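Local coordinates for quinoline 2-oxidoreductase large subunit (Pseudomonas putida, PDB 1T3Q), which binds the molybdenum-pterin cytosine dinucleotide cofactor as the large subunit of a molybdenum hydroxylase that probably oxidises quinoline at its 2-position, at residues Arg195-Pro200 with Glu287-Ala292; Glu283-Asn288 with Thr706-Tyr711; Lys569-His574 with Ala614-Gly619. One frame throughout, in Å; residues are numbered along the deposited sequence.

Contact 1 of 3, residues Arg195-Pro200 with Glu287-Ala292; sequences RVSACP and ENFLGA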
ATOM      1  N   ARG B 195      31.504  -1.126 -25.286  1.00 14.90           N
ATOM      2  CA  ARG B 195      30.340  -0.848 -24.466  1.00 15.01           C
ATOM      3  C   ARG B 195      30.154  -2.023 -23.514  1.00 15.51           C
ATOM      4  O   ARG B 195      30.554  -3.151 -23.818  1.00 15.70           O
ATOM      5  CB  ARG B 195      29.077  -0.722 -25.327  1.00 17.49           C
ATOM      6  CG  ARG B 195      28.971   0.591 -26.077  1.00 17.23           C
ATOM      7  CD  ARG B 195      27.675   0.712 -26.875  1.00 17.70           C
ATOM      8  NE  ARG B 195      27.560   2.071 -27.405  1.00 17.42           N
ATOM      9  CZ  ARG B 195      26.464   2.815 -27.341  1.00 18.73           C
ATOM     10  NH1 ARG B 195      25.364   2.338 -26.774  1.00 18.72           N
ATOM     11  NH2 ARG B 195      26.476   4.058 -27.815  1.00 17.45           N
ATOM     12  N   VAL B 196      29.557  -1.742 -22.364  1.00 15.83           N
ATOM     13  CA  VAL B 196      29.239  -2.767 -21.383  1.00 16.80           C
ATOM     14  C   VAL B 196      27.875  -2.390 -20.841  1.00 16.52           C
ATOM     15  O   VAL B 196      27.400  -1.276 -21.068  1.00 18.16           O
ATOM     16  CB  VAL B 196      30.252  -2.822 -20.203  1.00 16.40           C
ATOM     17  CG1 VAL B 196      31.627  -3.176 -20.719  1.00 16.24           C
ATOM     18  CG2 VAL B 196      30.266  -1.498 -19.445  1.00 18.64           C
ATOM     19  N   SER B 197      27.237  -3.326 -20.148  1.00 14.88           N
ATOM     20  CA  SER B 197      25.938  -3.089 -19.541  1.00 14.86           C
ATOM     21  C   SER B 197      26.102  -3.247 -18.035  1.00 13.80           C
ATOM     22  O   SER B 197      26.892  -4.079 -17.589  1.00 15.70           O
ATOM     23  CB  SER B 197      24.912  -4.118 -20.039  1.00 13.28           C
ATOM     24  OG  SER B 197      23.701  -4.000 -19.310  1.00 13.98           O
ATOM     25  N   ALA B 198      25.371  -2.450 -17.261  1.00 13.42           N
ATOM     26  CA  ALA B 198      25.433  -2.552 -15.804  1.00 15.31           C
ATOM     27  C   ALA B 198      24.980  -3.970 -15.461  1.00 16.43           C
ATOM     28  O   ALA B 198      25.376  -4.547 -14.443  1.00 16.80           O
ATOM     29  CB  ALA B 198      24.500  -1.528 -15.162  1.00 12.60           C
ATOM     30  N   CYS B 199      24.132  -4.517 -16.328  1.00 15.96           N
ATOM     31  CA  CYS B 199      23.610  -5.871 -16.176  1.00 15.64           C
ATOM     32  C   CYS B 199      23.236  -6.261 -14.737  1.00 15.83           C
ATOM     33  O   CYS B 199      23.771  -7.223 -14.177  1.00 16.49           O
ATOM     34  CB  CYS B 199      24.628  -6.871 -16.753  1.00 16.07           C
ATOM     35  SG  CYS B 199      23.979  -8.541 -17.060  1.00 18.24           S
ATOM     36  N   PRO B 200      22.323  -5.507 -14.107  1.00 15.12           N
ATOM     37  CA  PRO B 200      21.925  -5.851 -12.739  1.00 14.70           C
ATOM     38  C   PRO B 200      21.113  -7.146 -12.835  1.00 16.00           C
ATOM     39  O   PRO B 200      20.490  -7.391 -13.862  1.00 15.43           O
ATOM     40  CB  PRO B 200      21.071  -4.657 -12.323  1.00 15.81           C
ATOM     41  CG  PRO B 200      20.431  -4.247 -13.624  1.00 14.92           C
ATOM     42  CD  PRO B 200      21.600  -4.314 -14.582  1.00 15.32           C
ATOM     43  N   GLU B 287      15.545  -6.939 -23.418  1.00 15.96           N
ATOM     44  CA  GLU B 287      15.190  -5.525 -23.442  1.00 16.90           C
ATOM     45  C   GLU B 287      16.192  -4.708 -22.631  1.00 17.56           C
ATOM     46  O   GLU B 287      16.452  -3.541 -22.947  1.00 16.78           O
ATOM     47  CB  GLU B 287      13.783  -5.323 -22.885  1.00 17.98           C
ATOM     48  CG  GLU B 287      12.715  -6.110 -23.628  1.00 20.89           C
ATOM     49  CD  GLU B 287      11.344  -5.892 -23.045  1.00 21.77           C
ATOM     50  OE1 GLU B 287      10.575  -5.096 -23.624  1.00 24.05           O
ATOM     51  OE2 GLU B 287      11.034  -6.509 -22.001  1.00 20.07           O
ATOM     52  N   ASN B 288      16.761  -5.309 -21.586  1.00 16.28           N
ATOM     53  CA  ASN B 288      17.742  -4.577 -20.784  1.00 16.92           C
ATOM     54  C   ASN B 288      18.978  -4.305 -21.639  1.00 16.51           C
ATOM     55  O   ASN B 288      19.592  -3.244 -21.532  1.00 18.75           O
ATOM     56  CB  ASN B 288      18.138  -5.360 -19.533  1.00 16.36           C
ATOM     57  CG  ASN B 288      18.855  -4.492 -18.515  1.00 16.01           C
ATOM     58  OD1 ASN B 288      18.224  -3.721 -17.773  1.00 18.53           O
ATOM     59  ND2 ASN B 288      20.171  -4.594 -18.485  1.00 13.95           N
ATOM     60  N   PHE B 289      19.349  -5.256 -22.487  1.00 16.16           N
ATOM     61  CA  PHE B 289      20.498  -5.057 -23.363  1.00 16.83           C
ATOM     62  C   PHE B 289      20.135  -4.119 -24.516  1.00 17.86           C
ATOM     63  O   PHE B 289      20.927  -3.266 -24.899  1.00 17.67           O
ATOM     64  CB  PHE B 289      20.996  -6.388 -23.934  1.00 15.60           C
ATOM     65  CG  PHE B 289      21.831  -7.189 -22.970  1.00 16.00           C
ATOM     66  CD1 PHE B 289      21.405  -8.438 -22.536  1.00 15.42           C
ATOM     67  CD2 PHE B 289      23.030  -6.680 -22.481  1.00 16.17           C
ATOM     68  CE1 PHE B 289      22.163  -9.172 -21.620  1.00 16.04           C
ATOM     69  CE2 PHE B 289      23.799  -7.403 -21.566  1.00 16.01           C
ATOM     70  CZ  PHE B 289      23.363  -8.651 -21.134  1.00 16.32           C
ATOM     71  N   LEU B 290      18.927  -4.271 -25.045  1.00 19.10           N
ATOM     72  CA  LEU B 290      18.460  -3.460 -26.171  1.00 21.70           C
ATOM     73  C   LEU B 290      18.073  -2.014 -25.897  1.00 22.33           C
ATOM     74  O   LEU B 290      18.496  -1.107 -26.620  1.00 23.53           O
ATOM     75  CB  LEU B 290      17.256  -4.135 -26.836  1.00 21.37           C
ATOM     76  CG  LEU B 290      17.483  -5.324 -27.764  1.00 21.16           C
ATOM     77  CD1 LEU B 290      16.155  -6.024 -28.020  1.00 22.46           C
ATOM     78  CD2 LEU B 290      18.110  -4.846 -29.066  1.00 21.93           C
ATOM     79  N   GLY B 291      17.259  -1.800 -24.867  1.00 23.83           N
ATOM     80  CA  GLY B 291      16.768  -0.462 -24.592  1.00 24.79           C
ATOM     81  C   GLY B 291      17.084   0.283 -23.314  1.00 25.86           C
ATOM     82  O   GLY B 291      16.406   1.263 -23.011  1.00 29.01           O
ATOM     83  N   ALA B 292      18.071  -0.163 -22.547  1.00 23.95           N
ATOM     84  CA  ALA B 292      18.429   0.564 -21.337  1.00 24.66           C
ATOM     85  C   ALA B 292      19.531   1.496 -21.833  1.00 24.95           C
ATOM     86  O   ALA B 292      19.338   2.218 -22.812  1.00 28.98           O
ATOM     87  CB  ALA B 292      18.957  -0.388 -20.275  1.00 20.45           C
TER
HETATM   88  O   HOH W   1      22.172  -2.424 -20.955  1.00 13.04           O

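Contact 2 of 3, residues Glu283-Asn288 with Thr706-Tyr711; sequences EDRQEN and TTLMDY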
ATOM      1  N   GLU B 283      10.623  -5.393 -17.751  1.00 17.14           N
ATOM      2  CA  GLU B 283      11.350  -5.796 -18.948  1.00 16.80           C
ATOM      3  C   GLU B 283      12.110  -7.100 -18.780  1.00 17.19           C
ATOM      4  O   GLU B 283      12.462  -7.485 -17.658  1.00 16.93           O
ATOM      5  CB  GLU B 283      12.323  -4.695 -19.366  1.00 16.91           C
ATOM      6  CG  GLU B 283      13.676  -4.759 -18.679  1.00 16.76           C
ATOM      7  CD  GLU B 283      14.569  -3.587 -19.032  1.00 21.09           C
ATOM      8  OE1 GLU B 283      14.407  -3.016 -20.134  1.00 20.22           O
ATOM      9  OE2 GLU B 283      15.451  -3.249 -18.212  1.00 18.73           O
ATOM     10  N   ASP B 284      12.353  -7.787 -19.893  1.00 17.10           N
ATOM     11  CA  ASP B 284      13.107  -9.035 -19.847  1.00 17.73           C
ATOM     12  C   ASP B 284      14.585  -8.738 -20.090  1.00 17.64           C
ATOM     13  O   ASP B 284      14.954  -7.598 -20.374  1.00 18.20           O
ATOM     14  CB  ASP B 284      12.557 -10.052 -20.857  1.00 18.21           C
ATOM     15  CG  ASP B 284      12.635  -9.576 -22.300  1.00 19.72           C
ATOM     16  OD1 ASP B 284      11.696  -9.891 -23.061  1.00 20.72           O
ATOM     17  OD2 ASP B 284      13.622  -8.916 -22.683  1.00 17.40           O
ATOM     18  N   ARG B 285      15.434  -9.754 -19.978  1.00 18.41           N
ATOM     19  CA  ARG B 285      16.867  -9.559 -20.149  1.00 17.23           C
ATOM     20  C   ARG B 285      17.283  -8.974 -21.502  1.00 18.17           C
ATOM     21  O   ARG B 285      18.201  -8.160 -21.571  1.00 16.31           O
ATOM     22  CB  ARG B 285      17.607 -10.876 -19.899  1.00 15.63           C
ATOM     23  CG  ARG B 285      19.128 -10.756 -19.952  1.00 13.66           C
ATOM     24  CD  ARG B 285      19.664  -9.711 -18.975  1.00 15.56           C
ATOM     25  NE  ARG B 285      19.233  -9.952 -17.598  1.00 15.23           N
ATOM     26  CZ  ARG B 285      19.535  -9.159 -16.572  1.00 17.56           C
ATOM     27  NH1 ARG B 285      20.271  -8.068 -16.767  1.00 16.05           N
ATOM     28  NH2 ARG B 285      19.109  -9.457 -15.350  1.00 17.64           N
ATOM     29  N   GLN B 286      16.612  -9.381 -22.573  1.00 17.54           N
ATOM     30  CA  GLN B 286      16.943  -8.864 -23.898  1.00 18.29           C
ATOM     31  C   GLN B 286      16.662  -7.371 -23.992  1.00 16.98           C
ATOM     32  O   GLN B 286      17.450  -6.623 -24.571  1.00 18.84           O
ATOM     33  CB  GLN B 286      16.159  -9.621 -24.975  1.00 18.47           C
ATOM     34  CG  GLN B 286      16.711 -11.009 -25.230  1.00 25.22           C
ATOM     35  CD  GLN B 286      16.747 -11.850 -23.968  1.00 28.94           C
ATOM     36  OE1 GLN B 286      15.704 -12.182 -23.415  1.00 33.14           O
ATOM     37  NE2 GLN B 286      17.951 -12.185 -23.497  1.00 28.38           N
ATOM     38  N   GLU B 287      15.545  -6.939 -23.418  1.00 15.96           N
ATOM     39  CA  GLU B 287      15.190  -5.525 -23.442  1.00 16.90           C
ATOM     40  C   GLU B 287      16.192  -4.708 -22.631  1.00 17.56           C
ATOM     41  O   GLU B 287      16.452  -3.541 -22.947  1.00 16.78           O
ATOM     42  CB  GLU B 287      13.783  -5.323 -22.885  1.00 17.98           C
ATOM     43  CG  GLU B 287      12.715  -6.110 -23.628  1.00 20.89           C
ATOM     44  CD  GLU B 287      11.344  -5.892 -23.045  1.00 21.77           C
ATOM     45  OE1 GLU B 287      10.575  -5.096 -23.624  1.00 24.05           O
ATOM     46  OE2 GLU B 287      11.034  -6.509 -22.001  1.00 20.07           O
ATOM     47  N   ASN B 288      16.761  -5.309 -21.586  1.00 16.28           N
ATOM     48  CA  ASN B 288      17.742  -4.577 -20.784  1.00 16.92           C
ATOM     49  C   ASN B 288      18.978  -4.305 -21.639  1.00 16.51           C
ATOM     50  O   ASN B 288      19.592  -3.244 -21.532  1.00 18.75           O
ATOM     51  CB  ASN B 288      18.138  -5.360 -19.533  1.00 16.36           C
ATOM     52  CG  ASN B 288      18.855  -4.492 -18.515  1.00 16.01           C
ATOM     53  OD1 ASN B 288      18.224  -3.721 -17.773  1.00 18.53           O
ATOM     54  ND2 ASN B 288      20.171  -4.594 -18.485  1.00 13.95           N
ATOM     55  N   THR B 706      22.560  -9.868 -26.857  1.00 19.24           N
ATOM     56  CA  THR B 706      21.316  -9.576 -26.153  1.00 19.69           C
ATOM     57  C   THR B 706      20.959 -10.647 -25.126  1.00 18.22           C
ATOM     58  O   THR B 706      19.870 -10.621 -24.561  1.00 18.42           O
ATOM     59  CB  THR B 706      20.117  -9.429 -27.132  1.00 21.67           C
ATOM     60  OG1 THR B 706      19.993 -10.618 -27.922  1.00 23.41           O
ATOM     61  CG2 THR B 706      20.315  -8.231 -28.061  1.00 23.16           C
ATOM     62  N   THR B 707      21.873 -11.581 -24.881  1.00 17.99           N
ATOM     63  CA  THR B 707      21.616 -12.644 -23.907  1.00 19.76           C
ATOM     64  C   THR B 707      22.821 -12.880 -22.999  1.00 19.46           C
ATOM     65  O   THR B 707      23.935 -12.474 -23.311  1.00 18.68           O
ATOM     66  CB  THR B 707      21.288 -13.983 -24.600  1.00 19.38           C
ATOM     67  OG1 THR B 707      22.479 -14.513 -25.192  1.00 22.82           O
ATOM     68  CG2 THR B 707      20.245 -13.779 -25.691  1.00 20.12           C
ATOM     69  N   LEU B 708      22.585 -13.547 -21.874  1.00 19.83           N
ATOM     70  CA  LEU B 708      23.644 -13.850 -20.923  1.00 22.48           C
ATOM     71  C   LEU B 708      24.568 -14.933 -21.476  1.00 24.59           C
ATOM     72  O   LEU B 708      25.575 -15.286 -20.858  1.00 24.01           O
ATOM     73  CB  LEU B 708      23.032 -14.286 -19.593  1.00 23.50           C
ATOM     74  CG  LEU B 708      23.114 -13.320 -18.405  1.00 27.54           C
ATOM     75  CD1 LEU B 708      23.050 -11.873 -18.845  1.00 25.53           C
ATOM     76  CD2 LEU B 708      21.996 -13.646 -17.441  1.00 23.80           C
ATOM     77  N   MET B 709      24.211 -15.466 -22.641  1.00 24.03           N
ATOM     78  CA  MET B 709      25.032 -16.470 -23.301  1.00 26.24           C
ATOM     79  C   MET B 709      26.129 -15.757 -24.092  1.00 25.61           C
ATOM     80  O   MET B 709      27.231 -16.278 -24.250  1.00 25.51           O
ATOM     81  CB  MET B 709      24.184 -17.319 -24.247  1.00 30.51           C
ATOM     82  CG  MET B 709      23.303 -18.321 -23.535  1.00 37.06           C
ATOM     83  SD  MET B 709      24.265 -19.695 -22.882  1.00 45.87           S
ATOM     84  CE  MET B 709      23.658 -21.002 -23.904  1.00 44.99           C
ATOM     85  N   ASP B 710      25.824 -14.563 -24.592  1.00 24.03           N
ATOM     86  CA  ASP B 710      26.814 -13.810 -25.350  1.00 23.86           C
ATOM     87  C   ASP B 710      27.452 -12.692 -24.543  1.00 22.08           C
ATOM     88  O   ASP B 710      28.512 -12.192 -24.913  1.00 23.07           O
ATOM     89  CB  ASP B 710      26.203 -13.247 -26.634  1.00 24.44           C
ATOM     90  CG  ASP B 710      25.905 -14.330 -27.654  1.00 28.24           C
ATOM     91  OD1 ASP B 710      26.758 -15.227 -27.840  1.00 28.94           O
ATOM     92  OD2 ASP B 710      24.827 -14.282 -28.276  1.00 27.55           O
ATOM     93  N   TYR B 711      26.799 -12.292 -23.457  1.00 20.52           N
ATOM     94  CA  TYR B 711      27.333 -11.252 -22.586  1.00 20.16           C
ATOM     95  C   TYR B 711      27.759 -11.966 -21.311  1.00 20.87           C
ATOM     96  O   TYR B 711      26.924 -12.360 -20.494  1.00 20.74           O
ATOM     97  CB  TYR B 711      26.277 -10.198 -22.250  1.00 18.44           C
ATOM     98  CG  TYR B 711      26.876  -8.988 -21.569  1.00 18.46           C
ATOM     99  CD1 TYR B 711      27.561  -8.021 -22.309  1.00 16.21           C
ATOM    100  CD2 TYR B 711      26.812  -8.835 -20.180  1.00 15.31           C
ATOM    101  CE1 TYR B 711      28.174  -6.930 -21.678  1.00 16.50           C
ATOM    102  CE2 TYR B 711      27.423  -7.748 -19.542  1.00 16.99           C
ATOM    103  CZ  TYR B 711      28.100  -6.802 -20.299  1.00 13.43           C
ATOM    104  OH  TYR B 711      28.726  -5.743 -19.677  1.00 15.49           O
TER
HETATM  105  O   HOH W   2      19.481 -14.152 -21.288  1.00 21.16           O

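Contact 3 of 3, residues Lys569-His574 with Ala614-Gly619; sequences KQLAGH and ATHPPG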
ATOM      1  N   LYS B 569      18.483  19.678  23.891  1.00 20.69           N
ATOM      2  CA  LYS B 569      19.522  20.244  24.756  1.00 22.29           C
ATOM      3  C   LYS B 569      18.996  21.471  25.504  1.00 23.48           C
ATOM      4  O   LYS B 569      19.307  21.675  26.678  1.00 23.22           O
ATOM      5  CB  LYS B 569      20.754  20.619  23.926  1.00 21.30           C
ATOM      6  CG  LYS B 569      21.522  19.408  23.391  1.00 20.90           C
ATOM      7  CD  LYS B 569      22.450  19.771  22.234  1.00 21.70           C
ATOM      8  CE  LYS B 569      23.548  20.740  22.652  1.00 23.85           C
ATOM      9  NZ  LYS B 569      24.453  21.089  21.513  1.00 23.81           N
ATOM     10  N   GLN B 570      18.192  22.282  24.822  1.00 22.99           N
ATOM     11  CA  GLN B 570      17.614  23.478  25.424  1.00 22.03           C
ATOM     12  C   GLN B 570      16.678  23.126  26.569  1.00 21.70           C
ATOM     13  O   GLN B 570      16.684  23.775  27.614  1.00 21.51           O
ATOM     14  CB  GLN B 570      16.842  24.281  24.377  1.00 22.73           C
ATOM     15  CG  GLN B 570      17.703  24.769  23.239  1.00 23.23           C
ATOM     16  CD  GLN B 570      16.901  25.449  22.152  1.00 25.64           C
ATOM     17  OE1 GLN B 570      17.438  25.805  21.109  1.00 28.04           O
ATOM     18  NE2 GLN B 570      15.611  25.630  22.391  1.00 24.68           N
ATOM     19  N   LEU B 571      15.855  22.105  26.367  1.00 21.00           N
ATOM     20  CA  LEU B 571      14.919  21.689  27.396  1.00 20.01           C
ATOM     21  C   LEU B 571      15.680  21.061  28.559  1.00 20.36           C
ATOM     22  O   LEU B 571      15.373  21.311  29.725  1.00 20.34           O
ATOM     23  CB  LEU B 571      13.918  20.679  26.828  1.00 18.80           C
ATOM     24  CG  LEU B 571      12.895  20.130  27.823  1.00 18.70           C
ATOM     25  CD1 LEU B 571      12.124  21.288  28.438  1.00 21.30           C
ATOM     26  CD2 LEU B 571      11.938  19.171  27.118  1.00 19.26           C
ATOM     27  N   ALA B 572      16.671  20.239  28.236  1.00 21.34           N
ATOM     28  CA  ALA B 572      17.465  19.575  29.260  1.00 21.92           C
ATOM     29  C   ALA B 572      18.251  20.598  30.078  1.00 22.99           C
ATOM     30  O   ALA B 572      18.337  20.491  31.303  1.00 23.07           O
ATOM     31  CB  ALA B 572      18.413  18.581  28.613  1.00 22.26           C
ATOM     32  N   GLY B 573      18.824  21.582  29.395  1.00 24.03           N
ATOM     33  CA  GLY B 573      19.592  22.605  30.087  1.00 25.37           C
ATOM     34  C   GLY B 573      18.711  23.397  31.033  1.00 26.93           C
ATOM     35  O   GLY B 573      19.145  23.816  32.108  1.00 27.21           O
ATOM     36  N   HIS B 574      17.462  23.602  30.627  1.00 27.35           N
ATOM     37  CA  HIS B 574      16.502  24.341  31.433  1.00 27.87           C
ATOM     38  C   HIS B 574      16.201  23.586  32.724  1.00 29.86           C
ATOM     39  O   HIS B 574      16.167  24.173  33.808  1.00 30.67           O
ATOM     40  CB  HIS B 574      15.211  24.549  30.639  1.00 27.18           C
ATOM     41  CG  HIS B 574      14.158  25.312  31.379  1.00 26.95           C
ATOM     42  ND1 HIS B 574      14.314  26.632  31.746  1.00 26.12           N
ATOM     43  CD2 HIS B 574      12.930  24.944  31.814  1.00 26.21           C
ATOM     44  CE1 HIS B 574      13.227  27.044  32.373  1.00 25.51           C
ATOM     45  NE2 HIS B 574      12.371  26.038  32.428  1.00 28.43           N
ATOM     46  N   ALA B 614       4.754  22.619  31.148  1.00 27.09           N
ATOM     47  CA  ALA B 614       5.320  23.400  32.241  1.00 28.55           C
ATOM     48  C   ALA B 614       6.844  23.360  32.339  1.00 28.92           C
ATOM     49  O   ALA B 614       7.446  24.250  32.939  1.00 30.25           O
ATOM     50  CB  ALA B 614       4.708  22.952  33.562  1.00 26.55           C
ATOM     51  N   THR B 615       7.469  22.343  31.752  1.00 28.19           N
ATOM     52  CA  THR B 615       8.923  22.209  31.812  1.00 27.32           C
ATOM     53  C   THR B 615       9.666  22.953  30.699  1.00 27.32           C
ATOM     54  O   THR B 615      10.893  23.030  30.716  1.00 27.53           O
ATOM     55  CB  THR B 615       9.355  20.720  31.744  1.00 26.94           C
ATOM     56  OG1 THR B 615       9.087  20.204  30.437  1.00 25.34           O
ATOM     57  CG2 THR B 615       8.594  19.889  32.768  1.00 26.17           C
ATOM     58  N   HIS B 616       8.926  23.499  29.740  1.00 25.47           N
ATOM     59  CA  HIS B 616       9.530  24.205  28.614  1.00 24.62           C
ATOM     60  C   HIS B 616      10.080  25.584  28.965  1.00 25.13           C
ATOM     61  O   HIS B 616       9.433  26.354  29.669  1.00 26.13           O
ATOM     62  CB  HIS B 616       8.507  24.383  27.487  1.00 23.10           C
ATOM     63  CG  HIS B 616       7.970  23.097  26.939  1.00 22.76           C
ATOM     64  ND1 HIS B 616       8.287  21.865  27.471  1.00 24.45           N
ATOM     65  CD2 HIS B 616       7.130  22.855  25.906  1.00 20.42           C
ATOM     66  CE1 HIS B 616       7.664  20.920  26.788  1.00 21.09           C
ATOM     67  NE2 HIS B 616       6.956  21.495  25.833  1.00 21.97           N
ATOM     68  N   PRO B 617      11.285  25.911  28.473  1.00 25.75           N
ATOM     69  CA  PRO B 617      11.875  27.224  28.754  1.00 25.84           C
ATOM     70  C   PRO B 617      11.180  28.275  27.878  1.00 27.54           C
ATOM     71  O   PRO B 617      10.552  27.938  26.871  1.00 25.66           O
ATOM     72  CB  PRO B 617      13.341  27.028  28.381  1.00 25.90           C
ATOM     73  CG  PRO B 617      13.261  26.041  27.251  1.00 26.37           C
ATOM     74  CD  PRO B 617      12.250  25.043  27.775  1.00 24.43           C
ATOM     75  N   PRO B 618      11.274  29.561  28.248  1.00 28.00           N
ATOM     76  CA  PRO B 618      10.615  30.586  27.426  1.00 27.82           C
ATOM     77  C   PRO B 618      11.120  30.639  25.982  1.00 25.31           C
ATOM     78  O   PRO B 618      12.307  30.440  25.722  1.00 24.33           O
ATOM     79  CB  PRO B 618      10.889  31.879  28.202  1.00 28.85           C
ATOM     80  CG  PRO B 618      12.184  31.584  28.911  1.00 30.83           C
ATOM     81  CD  PRO B 618      11.982  30.169  29.388  1.00 29.35           C
ATOM     82  N   GLY B 619      10.200  30.901  25.055  1.00 24.50           N
ATOM     83  CA  GLY B 619      10.534  30.987  23.642  1.00 23.05           C
ATOM     84  C   GLY B 619      10.834  29.651  22.982  1.00 22.43           C
ATOM     85  O   GLY B 619      11.209  29.594  21.812  1.00 23.13           O
TER

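Contact 1 of 3, residues Arg195-Pro200 with Glu287-Ala292
Ser197 and Cys199 meet the ring of Phe289 in a small apolar contact that includes a cysteine sulfur-aromatic interaction, joining the loop between strands 185-193 and 205-211 to helix 285-291 within the first molybdopterin cofactor-binding region. In the apolar part, Phe289 presents one flank of its ring. Ser197 CB rests 3.8 Å from Phe289 CE2, while Cys199 SG reaches Phe289 CZ at 4.1 Å. The sulfur approaches obliquely, 5.2 Å from the ring centroid of Phe289 and 57° off the ring normal. With SG anti to the backbone N (chi1 -164°), Cys199 brings its sulfur to the far end of the phenylalanine. An alanine in place of Phe289 would probably leave Cys199 SG and Ser197 CB without their aromatic neighbour and open a gap between loop and helix.

The phenylalanine ring also meets that of Tyr711, and Arg143 of the small subunit packs on Cys199 and donates to Ala198 O, so the loop is held at a subunit boundary as well as against the helix. The touching residues are all buried.

The polar part is indirect and runs through a single water. Ser197 OG donates to this water at 2.7 Å, and the water in turn donates to the backbone oxygen of Asn288 at 2.8 Å, bridging the serine hydroxyl to the helix main chain.

Contact 2 of 3, residues Glu283-Asn288 with Thr706-Tyr711
Gln286 folds against the backbone of Thr706, and the carbonyl oxygen there receives the tightest packing of the contact. Gln286 NE2 donates to Thr706 O at 2.7 Å with an N-H...O angle of 151°, the donor lying somewhat out of the carbonyl plane. CG of Gln286, anti to the carbonyl carbon of its own residue (chi1 -75°), is itself 3.3 Å from Thr706 O. A CA-H...O contact from Gln286 CA to the same oxygen, 3.5 Å long, adds to the grip.

Beyond this the contact thins. Gln286 NE2 passes Thr707 CG2 at 3.6 Å, and a water links the amide, by a weak bond, to Leu708 N. Arg285 meets Leu708 mainly through its aliphatic part, CD lying 4.0 Å from Leu708 CD1; its guanidinium turns to Gly47 O of the small subunit. On the partly exposed side, Met1 and Phe42 of the medium subunit pack on Gln286 and Thr707, respectively.

A capping box between Asp284 and Glu287 starts helix 285-291 just after strand 279-282. The partner loop, between helix 672-692 and strand 722-726, packs on this helix, with Thr706 on Leu290 and Leu708 on Phe289.

Contact 3 of 3, residues Lys569-His574 with Ala614-Gly619
A CH-pi contact between Pro617 and His574 ties the loop after helix 602-611 to the long helix 549-576. Pro617 CB lies over one face of the imidazole, 3.7 Å from the ring centroid of His574 and 22° off its normal, displaced toward the rim. CG of His574 stands anti to the backbone N (chi1 -180°), which carries the ring out from the helix to meet the proline.

The same ring turns an edge to the loop backbone: His574 CD2 comes within 3.0 Å of Thr615 O, near the ring plane. As modelled, a carbon and not a nitrogen faces this oxygen. From the helix flank, Leu571 CD1 approaches Thr615 O as well, at 3.1 Å, so that two carbons crowd the carbonyl oxygen, which is buried with no hydrogen-bonding partner in the model. Leu571 CD1 also touches Pro617 CD at 3.8 Å and lies 4.0 Å from His616 ND1, obliquely to that ring. The hydroxyl of Thr615 is engaged elsewhere, with Ala612 O.

Burial is uneven: Leu571 and His616 are enclosed, whereas His574 and Pro618 lie at the surface. His616 meets Phe620 edge-to-face and packs on Met1 of the second copy of this protein. Leu571 also touches Val605, Ala608 and Ala609 of helix 602-611, joining the two helices, and the loop then leads on to strand 625-629.

How the contacts relate
Contacts 1 and 2 form one continuous patch, their centres 7 Å apart, both using helix 285-291 and sharing Glu287 and Asn288. They are stitched together by probable hydrogen bonds of 2.9 Å, between Ser197 N and Tyr711 OH and between Arg285 NH2 and Pro200 O. The patch lies among the redox cofactors: the side chain of Pro200 is about 7 Å from both the pterin cytosine dinucleotide and an iron-sulfur cluster, and that of Leu708 about 8 Å from FAD. Contact 3 stands apart on the opposite side of the chain's centre, with nearest atoms about 42 Å from contact 1 and 47 Å from contact 2, although its residues fall between the two segments of contact 2 in sequence.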